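Local structure of arsenic responsive repressor ArsR (Corynebacterium glutamicum ATCC 13032, 6J0E) at residues B[25-28]-B[29-33]; B[60-63]-B[64-68]; B[78-81]-B[82-85]. The protein probably represses transcription by binding operator DNA as a winged helix-turn-helix dimer, and is relieved of this repression when it binds arsenite, As(III). All blocks are in the same frame, centred on the assembly; numbering follows the deposited sequence.

Contact 1 of 3, residues B[25-28]-B[29-33]; sequences SDES and EHYAD
Glu27 meets His30 and Tyr31 where a type I beta turn, Ser25 to Ser28, runs into helix 28-38, a worked example of a capped helix start. Before the first turn, Ser25 OG accepts the capping bond from Glu27 N at 3.2 Å, and it also bonds to Pro22 O. Glu29 takes part mainly through its backbone: its N-H is met by a water that donates to Asp26 O. A second water links the same Asp26 carbonyl to His30 N, so two early amides of the helix reach one turn carbonyl through solvent. His30 lies beside Glu27 with both side chains pointing the same way. Each has CG opposite its backbone N (chi1 -165° in Glu27); the carboxylate and ring planes are 16° apart, and Glu27 OE2 lies 3.4 Å from His30 CD2. The Tyr31 side chain crosses that of Glu27, whose CG sits over one ring face, displaced toward the rim, 4.1 Å above the plane. Glu27 OE1 stays 3.6 Å from Tyr31 OH without a hydrogen bond between them, while the hydroxyl has a weak one to Glu107. The buried ring also packs on Leu108 and Val111 of helix 102-111 and on Leu44 of the second subunit, placing this helix start at the contact between the two subunits. Tyr31 N donates to Glu27 O at 2.9 Å, an i to i+4 bond. Ala32, packed on Asp40 of the second subunit, continues the pattern: Ala32 N donates to Ser28 O at 3.0 Å, with an N-H...O angle of 166°.

Contact 2 of 3, residues B[60-63]-B[64-68]; sequences VNEL and TDLMG
Helix 60-67 is the first helix of the helix-turn-helix in this ArsR-type domain, and the contact between Val60-Leu63 and Thr64-Gly68 shows how its successive turns are locked together. Thr64 makes the side-chain hydrogen bond of the contact. Its OG1, held between the backbone N and the carbonyl carbon (chi1 59°), points back one turn and donates to Asn61 O at 2.8 Å. Asp65 N gives the same oxygen a second hydrogen bond of 3.2 Å. Both donors come from one face of the Asn61 carbonyl plane, but the hydroxyl meets the oxygen at a C=O...O angle of 119°, the amide at a wider 152°. The Thr64 and Val60 side chains cross obliquely, with Thr64 CG2 4.1 Å from Val60 CG1. Leu66 lays CG against Glu62 O at 3.3 Å, alongside its own backbone bond to that carbonyl. On the inner side Leu63 CD2 approaches Met67 SD at 4.3 Å, the thioether chain bending at its last torsion. These two residues pack on helix 41-52, Leu63 on Gln49 and Met67 on Arg45 and Ile46, while Val60 and Met67 meet Ile74 of helix 71-83. At the far end Gly68 leaves helical geometry with positive phi, opening the tight turn to the next helix. A short helix leading through a tight turn into a second helix that packs against it is the arrangement of the helix-turn-helix.

Contact 3 of 3, residues B[78-81]-B[82-85]; sequences LKKM and TEAG
Lys79 and Glu83 are laid across each other on the outer surface of helix 71-83, one turn apart. The lysine chain runs out from the helix and bends only at its last torsion (chi4 -68°), which turns the ammonium toward the glutamate: Lys79 NZ forms a salt bridge with Glu83 OE1 at 2.7 Å. The ammonium reaches the carboxylate on its syn side, 22° out of plane. The methylenes come close as well, Lys79 CG lying 3.3 Å from Glu83 OE1. Lys80 also crosses Glu83, its NZ staying 4.5 Å from Glu83 OE2; the two opposite charges probably attract without forming a salt bridge. Thr82 turns both its hydroxyl and its amide back to Leu78, and Thr82 OG1 donates to Leu78 O at 2.9 Å from the opposite face of the carbonyl plane to Thr82 N, gripping that oxygen twice. Inward, Leu78, Met81 and Thr82 pack on Leu87 of strand 87-92, and Met81 also touches Arg43 and Ile46 of helix 41-52. Gly85 leaves helical geometry with positive phi. Its N bonds to Thr82 O at 3.1 Å and weakly to Met81 O at 3.2 Å, two bonds back into the last turn that make a Schellman motif. Placed just before the strand 87-92, this cap follows the helix that in winged helix-turn-helix proteins is the recognition helix, and turns the chain toward the wing.

Contacts 2 and 3 form one unit, the helix-turn-helix, and contact 1 stands outside it at the dimer side. The helices of contacts 2 and 3 follow each other in the chain and meet through Leu78, which packs on Val60 and on Leu63, with Leu63 CD1 4.0 Å from Leu78 CD2, although the centres of the two contacts lie about 17 Å apart. Contact 1 comes within about 5 Å of contact 3 by nearest atoms without touching it, and its centre is about 32 Å from that of contact 2. A bound arsenic is about 13 Å from the side chain of Leu63, and one is about 14 Å from that of Met81; Ala51, Gly54 and Cys55 line an arsenic pocket.

Contact 1 of 3, residues B[25-28]-B[29-33]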
loop_
_atom_site.group_PDB
_atom_site.type_symbol
_atom_site.label_atom_id
_atom_site.label_comp_id
_atom_site.label_asym_id
_atom_site.label_seq_id
_atom_site.Cartn_x
_atom_site.Cartn_y
_atom_site.Cartn_z
ATOM N N SER B 25 13.641 3.676 7.610
ATOM C CA SER B 25 14.028 2.929 8.768
ATOM C C SER B 25 14.662 1.621 8.349
ATOM O O SER B 25 14.512 1.157 7.250
ATOM C CB SER B 25 12.797 2.628 9.679
ATOM O OG SER B 25 11.997 1.718 9.058
ATOM N N ASP B 26 15.350 1.039 9.339
ATOM C CA ASP B 26 15.991 -0.263 9.135
ATOM C C ASP B 26 14.913 -1.380 9.084
ATOM O O ASP B 26 15.236 -2.506 8.764
ATOM C CB ASP B 26 16.918 -0.496 10.342
ATOM C CG ASP B 26 18.204 0.235 10.256
ATOM O OD1 ASP B 26 18.521 0.867 9.229
ATOM O OD2 ASP B 26 18.951 0.127 11.292
ATOM N N GLU B 27 13.649 -1.031 9.279
ATOM C CA GLU B 27 12.548 -1.971 9.031
ATOM C C GLU B 27 12.166 -2.049 7.508
ATOM O O GLU B 27 11.342 -2.869 7.047
ATOM C CB GLU B 27 11.351 -1.675 9.967
ATOM C CG GLU B 27 10.317 -2.824 10.035
ATOM C CD GLU B 27 9.229 -2.612 11.074
ATOM O OE1 GLU B 27 9.169 -1.496 11.622
ATOM O OE2 GLU B 27 8.439 -3.569 11.347
ATOM N N SER B 28 12.843 -1.212 6.659
ATOM C CA SER B 28 12.440 -1.219 5.293
ATOM C C SER B 28 12.616 -2.596 4.562
ATOM O O SER B 28 11.820 -3.035 3.788
ATOM C CB SER B 28 13.220 -0.093 4.571
ATOM O OG SER B 28 14.518 -0.464 4.409
ATOM N N GLU B 29 13.627 -3.376 4.972
ATOM C CA GLU B 29 13.806 -4.666 4.351
ATOM C C GLU B 29 12.614 -5.601 4.747
ATOM O O GLU B 29 12.125 -6.345 3.916
ATOM C CB GLU B 29 15.129 -5.341 4.729
ATOM C CG GLU B 29 15.306 -6.656 3.941
ATOM C CD GLU B 29 16.576 -7.411 4.264
ATOM O OE1 GLU B 29 17.360 -6.987 5.155
ATOM O OE2 GLU B 29 16.730 -8.451 3.598
ATOM N N HIS B 30 12.076 -5.439 5.988
ATOM C CA HIS B 30 10.897 -6.142 6.425
ATOM C C HIS B 30 9.679 -5.758 5.635
ATOM O O HIS B 30 8.952 -6.576 5.238
ATOM C CB HIS B 30 10.744 -5.883 7.948
ATOM C CG HIS B 30 9.573 -6.586 8.522
ATOM N ND1 HIS B 30 9.423 -7.933 8.296
ATOM C CD2 HIS B 30 8.467 -6.142 9.147
ATOM C CE1 HIS B 30 8.262 -8.308 8.828
ATOM N NE2 HIS B 30 7.673 -7.246 9.354
ATOM N N TYR B 31 9.454 -4.414 5.435
ATOM C CA TYR B 31 8.391 -3.983 4.598
ATOM C C TYR B 31 8.448 -4.607 3.204
ATOM O O TYR B 31 7.478 -4.966 2.599
ATOM C CB TYR B 31 8.360 -2.470 4.511
ATOM C CG TYR B 31 8.023 -1.793 5.828
ATOM C CD1 TYR B 31 6.969 -2.300 6.544
ATOM C CD2 TYR B 31 8.740 -0.721 6.328
ATOM C CE1 TYR B 31 6.589 -1.683 7.719
ATOM C CE2 TYR B 31 8.398 -0.116 7.490
ATOM C CZ TYR B 31 7.356 -0.599 8.180
ATOM O OH TYR B 31 6.728 -0.091 9.345
ATOM N N ALA B 32 9.630 -4.648 2.590
ATOM C CA ALA B 32 9.738 -5.272 1.306
ATOM C C ALA B 32 9.446 -6.773 1.337
ATOM O O ALA B 32 8.799 -7.306 0.446
ATOM C CB ALA B 32 11.184 -5.053 0.759
ATOM N N ASP B 33 9.877 -7.478 2.419
ATOM C CA ASP B 33 9.465 -8.861 2.536
ATOM C C ASP B 33 7.938 -8.973 2.649
ATOM O O ASP B 33 7.433 -9.847 2.120
ATOM C CB ASP B 33 10.092 -9.623 3.746
ATOM C CG ASP B 33 11.638 -9.617 3.736
ATOM O OD1 ASP B 33 12.217 -9.556 2.651
ATOM O OD2 ASP B 33 12.245 -9.709 4.877
HETATM O O HOH W 1 14.161 -4.853 7.936
HETATM O O HOH W 2 16.341 -2.620 6.367
#

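Contact 2 of 3, residues B[60-63]-B[64-68]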
loop_
_atom_site.group_PDB
_atom_site.type_symbol
_atom_site.label_atom_id
_atom_site.label_comp_id
_atom_site.label_asym_id
_atom_site.label_seq_id
_atom_site.Cartn_x
_atom_site.Cartn_y
_atom_site.Cartn_z
ATOM N N VAL B 60 -10.385 -22.861 7.051
ATOM C CA VAL B 60 -9.883 -23.337 5.746
ATOM C C VAL B 60 -10.971 -23.990 4.889
ATOM O O VAL B 60 -11.043 -23.706 3.696
ATOM C CB VAL B 60 -8.702 -24.243 5.920
ATOM C CG1 VAL B 60 -8.137 -24.649 4.559
ATOM C CG2 VAL B 60 -7.653 -23.511 6.700
ATOM N N ASN B 61 -11.820 -24.812 5.457
ATOM C CA ASN B 61 -12.939 -25.494 4.725
ATOM C C ASN B 61 -13.848 -24.512 4.049
ATOM O O ASN B 61 -14.207 -24.705 2.912
ATOM C CB ASN B 61 -13.831 -26.341 5.593
ATOM C CG ASN B 61 -13.373 -27.722 5.640
ATOM O OD1 ASN B 61 -12.172 -27.964 5.497
ATOM N ND2 ASN B 61 -14.293 -28.649 5.856
ATOM N N GLU B 62 -14.150 -23.422 4.731
ATOM C CA GLU B 62 -15.025 -22.428 4.157
ATOM C C GLU B 62 -14.307 -21.710 2.984
ATOM O O GLU B 62 -14.900 -21.427 1.920
ATOM C CB GLU B 62 -15.463 -21.466 5.247
ATOM C CG GLU B 62 -16.425 -20.369 4.762
ATOM C CD GLU B 62 -16.982 -19.397 5.855
ATOM O OE1 GLU B 62 -16.774 -19.543 7.090
ATOM O OE2 GLU B 62 -17.637 -18.407 5.434
ATOM N N LEU B 63 -13.011 -21.473 3.128
ATOM C CA LEU B 63 -12.336 -20.720 2.079
ATOM C C LEU B 63 -12.137 -21.652 0.856
ATOM O O LEU B 63 -12.121 -21.191 -0.271
ATOM C CB LEU B 63 -10.875 -20.166 2.493
ATOM C CG LEU B 63 -10.915 -18.914 3.376
ATOM C CD1 LEU B 63 -9.504 -18.856 4.010
ATOM C CD2 LEU B 63 -11.360 -17.750 2.470
ATOM N N THR B 64 -11.937 -22.971 1.106
ATOM C CA THR B 64 -11.720 -23.875 -0.076
ATOM C C THR B 64 -13.079 -23.939 -0.843
ATOM O O THR B 64 -13.036 -23.948 -2.089
ATOM C CB THR B 64 -11.334 -25.289 0.246
ATOM O OG1 THR B 64 -12.376 -25.793 1.035
ATOM C CG2 THR B 64 -9.954 -25.407 1.013
ATOM N N ASP B 65 -14.195 -23.987 -0.156
ATOM C CA ASP B 65 -15.478 -23.951 -0.823
ATOM C C ASP B 65 -15.635 -22.620 -1.645
ATOM O O ASP B 65 -16.110 -22.624 -2.812
ATOM C CB ASP B 65 -16.578 -24.219 0.252
ATOM C CG ASP B 65 -17.931 -24.788 -0.339
ATOM O OD1 ASP B 65 -17.991 -25.549 -1.347
ATOM O OD2 ASP B 65 -18.949 -24.437 0.266
ATOM N N LEU B 66 -15.310 -21.493 -1.019
ATOM C CA LEU B 66 -15.508 -20.146 -1.646
ATOM C C LEU B 66 -14.621 -19.999 -2.893
ATOM O O LEU B 66 -15.012 -19.401 -3.935
ATOM C CB LEU B 66 -15.283 -19.005 -0.604
ATOM C CG LEU B 66 -16.272 -18.772 0.548
ATOM C CD1 LEU B 66 -15.696 -17.738 1.443
ATOM C CD2 LEU B 66 -17.631 -18.267 -0.014
ATOM N N MET B 67 -13.370 -20.475 -2.789
ATOM C CA MET B 67 -12.452 -20.225 -3.842
ATOM C C MET B 67 -12.260 -21.296 -4.933
ATOM O O MET B 67 -11.626 -21.013 -5.935
ATOM C CB MET B 67 -11.096 -19.910 -3.111
ATOM C CG MET B 67 -11.244 -18.773 -2.147
ATOM S SD MET B 67 -9.553 -18.334 -1.436
ATOM C CE MET B 67 -8.726 -17.641 -2.897
ATOM N N GLY B 68 -12.760 -22.524 -4.645
ATOM C CA GLY B 68 -12.522 -23.660 -5.524
ATOM C C GLY B 68 -11.127 -24.178 -5.595
ATOM O O GLY B 68 -10.759 -24.835 -6.672
#

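Contact 3 of 3, residues B[78-81]-B[82-85]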
loop_
_atom_site.group_PDB
_atom_site.type_symbol
_atom_site.label_atom_id
_atom_site.label_comp_id
_atom_site.label_asym_id
_atom_site.label_seq_id
_atom_site.Cartn_x
_atom_site.Cartn_y
_atom_site.Cartn_z
ATOM N N LEU B 78 -2.389 -19.744 3.778
ATOM C CA LEU B 78 -2.754 -19.247 5.041
ATOM C C LEU B 78 -1.557 -19.262 6.014
ATOM O O LEU B 78 -1.424 -18.354 6.825
ATOM C CB LEU B 78 -3.893 -19.994 5.670
ATOM C CG LEU B 78 -5.190 -19.829 4.913
ATOM C CD1 LEU B 78 -6.199 -20.760 5.543
ATOM C CD2 LEU B 78 -5.710 -18.428 5.070
ATOM N N LYS B 79 -0.777 -20.319 5.901
ATOM C CA LYS B 79 0.362 -20.470 6.806
ATOM C C LYS B 79 1.369 -19.243 6.465
ATOM O O LYS B 79 1.907 -18.653 7.350
ATOM C CB LYS B 79 0.969 -21.870 6.623
ATOM C CG LYS B 79 2.154 -22.103 7.507
ATOM C CD LYS B 79 2.317 -23.560 7.730
ATOM C CE LYS B 79 3.521 -23.769 8.611
ATOM N NZ LYS B 79 4.704 -23.410 7.870
ATOM N N LYS B 80 1.644 -18.977 5.199
ATOM C CA LYS B 80 2.599 -17.939 4.820
ATOM C C LYS B 80 2.060 -16.563 5.279
ATOM O O LYS B 80 2.800 -15.816 5.833
ATOM C CB LYS B 80 2.820 -17.971 3.316
ATOM C CG LYS B 80 3.507 -19.283 2.863
ATOM C CD LYS B 80 4.933 -19.443 3.383
ATOM C CE LYS B 80 5.571 -20.700 2.664
ATOM N NZ LYS B 80 6.871 -20.835 3.353
ATOM N N MET B 81 0.756 -16.322 5.162
ATOM C CA MET B 81 0.197 -15.083 5.554
ATOM C C MET B 81 0.170 -14.873 7.087
ATOM O O MET B 81 0.337 -13.787 7.580
ATOM C CB MET B 81 -1.145 -14.823 4.937
ATOM C CG MET B 81 -0.954 -14.516 3.469
ATOM S SD MET B 81 -2.601 -14.085 2.957
ATOM C CE MET B 81 -3.116 -15.700 2.593
ATOM N N THR B 82 -0.077 -15.971 7.789
ATOM C CA THR B 82 -0.023 -15.964 9.267
ATOM C C THR B 82 1.494 -15.760 9.750
ATOM O O THR B 82 1.640 -15.084 10.669
ATOM C CB THR B 82 -0.565 -17.264 9.804
ATOM O OG1 THR B 82 -1.966 -17.362 9.480
ATOM C CG2 THR B 82 -0.442 -17.342 11.301
ATOM N N GLU B 83 2.446 -16.407 9.127
ATOM C CA GLU B 83 3.844 -16.256 9.577
ATOM C C GLU B 83 4.204 -14.772 9.320
ATOM O O GLU B 83 5.087 -14.173 9.986
ATOM C CB GLU B 83 4.696 -17.220 8.833
ATOM C CG GLU B 83 4.502 -18.629 9.357
ATOM C CD GLU B 83 4.922 -19.701 8.431
ATOM O OE1 GLU B 83 4.913 -20.878 8.877
ATOM O OE2 GLU B 83 5.406 -19.433 7.354
ATOM N N ALA B 84 3.667 -14.208 8.260
ATOM C CA ALA B 84 3.991 -12.795 7.939
ATOM C C ALA B 84 3.362 -11.805 8.851
ATOM O O ALA B 84 3.702 -10.612 8.841
ATOM C CB ALA B 84 3.742 -12.523 6.486
ATOM N N GLY B 85 2.299 -12.232 9.560
ATOM C CA GLY B 85 1.585 -11.389 10.497
ATOM C C GLY B 85 0.304 -10.740 9.913
ATOM O O GLY B 85 -0.330 -9.891 10.582
#